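CDP-4-keto-6-deoxy-D-glucose-3-dehydrase (Yersinia pseudotuberculosis, PDB 3BB8) probably acts as a pyridoxal-phosphate-dependent 3-dehydrase on CDP-4-keto-6-deoxy-D-glucose in lipopolysaccharide biosynthesis, built on the aspartate aminotransferase fold. Local coordinates at residues Gln407-Gly412 against Ser427-Phe432. The protein carries 1 engineered substitution. Residues are numbered along the deposited sequence; the frame is centred on the assembly and turned at random.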
# COMPACT_ATOMS: atom_id res chain seq x y z
N GLN A 407 19.45 23.18 13.20
CA GLN A 407 20.82 23.21 12.70
C GLN A 407 21.37 22.03 11.91
O GLN A 407 22.48 22.11 11.38
CB GLN A 407 21.75 23.48 13.88
CG GLN A 407 21.37 24.71 14.70
CD GLN A 407 21.66 25.99 13.96
OE1 GLN A 407 22.80 26.25 13.58
NE2 GLN A 407 20.63 26.80 13.74
N THR A 408 20.61 20.94 11.81
CA THR A 408 21.11 19.76 11.10
C THR A 408 20.61 19.59 9.68
O THR A 408 19.56 20.10 9.30
CB THR A 408 20.79 18.49 11.91
OG1 THR A 408 21.27 18.65 13.24
CG2 THR A 408 21.45 17.26 11.29
N PHE A 409 21.38 18.86 8.89
CA PHE A 409 21.03 18.57 7.51
C PHE A 409 21.99 17.47 7.05
O PHE A 409 22.98 17.20 7.73
CB PHE A 409 21.17 19.83 6.65
CG PHE A 409 22.59 20.23 6.36
CD1 PHE A 409 23.23 19.81 5.20
CD2 PHE A 409 23.29 21.03 7.26
CE1 PHE A 409 24.55 20.18 4.93
CE2 PHE A 409 24.61 21.41 7.00
CZ PHE A 409 25.24 20.98 5.83
N TRP A 410 21.69 16.81 5.94
CA TRP A 410 22.58 15.77 5.46
C TRP A 410 22.80 15.85 3.96
O TRP A 410 21.99 16.42 3.24
CB TRP A 410 22.06 14.37 5.83
CG TRP A 410 20.65 14.04 5.39
CD1 TRP A 410 19.49 14.39 6.01
CD2 TRP A 410 20.27 13.24 4.26
NE1 TRP A 410 18.41 13.86 5.34
CE2 TRP A 410 18.86 13.16 4.26
CE3 TRP A 410 20.98 12.60 3.24
CZ2 TRP A 410 18.14 12.45 3.29
CZ3 TRP A 410 20.27 11.89 2.27
CH2 TRP A 410 18.87 11.82 2.31
N ILE A 411 23.90 15.27 3.50
CA ILE A 411 24.20 15.22 2.07
C ILE A 411 24.58 13.81 1.65
O ILE A 411 24.47 12.86 2.42
CB ILE A 411 25.33 16.19 1.69
CG1 ILE A 411 26.62 15.82 2.44
CG2 ILE A 411 24.93 17.62 1.99
CD1 ILE A 411 27.61 16.96 2.53
N GLY A 412 25.04 13.68 0.40
CA GLY A 412 24.96 12.41 -0.31
C GLY A 412 26.26 11.63 -0.25
O GLY A 412 27.33 12.16 -0.58
N SER A 427 35.22 21.05 -1.73
CA SER A 427 35.77 22.35 -2.12
C SER A 427 34.73 23.44 -1.89
O SER A 427 35.07 24.59 -1.59
CB SER A 427 36.22 22.33 -3.59
OG SER A 427 35.12 22.43 -4.48
N LYS A 428 33.46 23.07 -2.03
CA LYS A 428 32.39 24.04 -1.83
C LYS A 428 32.23 24.38 -0.35
O LYS A 428 31.92 25.52 -0.00
CB LYS A 428 31.08 23.52 -2.42
CG LYS A 428 31.02 23.66 -3.93
CD LYS A 428 31.20 25.12 -4.31
CE LYS A 428 31.18 25.34 -5.81
NZ LYS A 428 31.36 26.79 -6.13
N PHE A 429 32.44 23.40 0.52
CA PHE A 429 32.33 23.66 1.95
C PHE A 429 33.49 24.58 2.34
O PHE A 429 33.32 25.55 3.08
CB PHE A 429 32.41 22.37 2.76
CG PHE A 429 31.07 21.79 3.11
CD1 PHE A 429 30.31 21.10 2.17
CD2 PHE A 429 30.56 21.93 4.40
CE1 PHE A 429 29.07 20.56 2.50
CE2 PHE A 429 29.31 21.40 4.74
CZ PHE A 429 28.57 20.70 3.79
N GLU A 430 34.68 24.28 1.82
CA GLU A 430 35.86 25.07 2.09
C GLU A 430 35.69 26.49 1.54
O GLU A 430 36.02 27.45 2.21
CB GLU A 430 37.10 24.40 1.50
CG GLU A 430 37.56 23.21 2.33
CD GLU A 430 38.58 22.35 1.62
OE1 GLU A 430 39.09 21.39 2.25
OE2 GLU A 430 38.87 22.61 0.44
N GLU A 431 35.15 26.60 0.34
CA GLU A 431 34.92 27.90 -0.27
C GLU A 431 33.92 28.71 0.54
O GLU A 431 34.02 29.93 0.60
CB GLU A 431 34.37 27.74 -1.68
CG GLU A 431 34.10 29.08 -2.35
CD GLU A 431 33.38 28.95 -3.68
OE1 GLU A 431 33.73 28.03 -4.45
OE2 GLU A 431 32.49 29.79 -3.97
N PHE A 432 32.96 28.04 1.15
CA PHE A 432 31.92 28.71 1.93
C PHE A 432 32.44 29.34 3.21
O PHE A 432 32.10 30.48 3.53
CB PHE A 432 30.80 27.71 2.28
CG PHE A 432 29.67 28.31 3.07
CD1 PHE A 432 28.65 29.02 2.43
CD2 PHE A 432 29.62 28.17 4.45
CE1 PHE A 432 27.61 29.58 3.16
CE2 PHE A 432 28.58 28.73 5.19
CZ PHE A 432 27.57 29.44 4.54
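Phe409 and Ile411 reach Phe429 through similar first torsions: both gamma carbons, CG and CG1, are tucked over the backbone, flanked by N and C (chi1 73° and 61°). The Ile411 chain then extends (chi2 -159°), carrying CD1 to the Phe429 ring. Phe429 comes from the opposite direction, off helix 419-432, and offers the outer end of its ring to both. The two phenyl rings meet edge to edge, CZ of Phe409 lying 3.9 Å from CZ of Phe429, each near the plane of the other. Their planes are nearly parallel, and no face takes part in this ring-ring meeting, which is neither T-shaped nor stacked. Beside this meeting point Ile411 CD1 approaches the same ring end obliquely, 3.9 Å from Phe429 CE1 and 4.1 Å from its CZ. Long side chains thus span a wide gap: the closest pair of CA atoms, those of Ile411 and Phe429, is 11.7 Å apart. Strand 408-411 pairs antiparallel with strand 347-351, whose Ile349 touches all three side chains. Helix 359-368 adds Leu362 against Phe409 and Leu366 against Phe429. The contact therefore joins the C-terminal helix to the small three-stranded sheet, away from the cofactor site. With no hydrogen bond between the segments, its cohesion rests on burial of hydrocarbon and van der Waals contact.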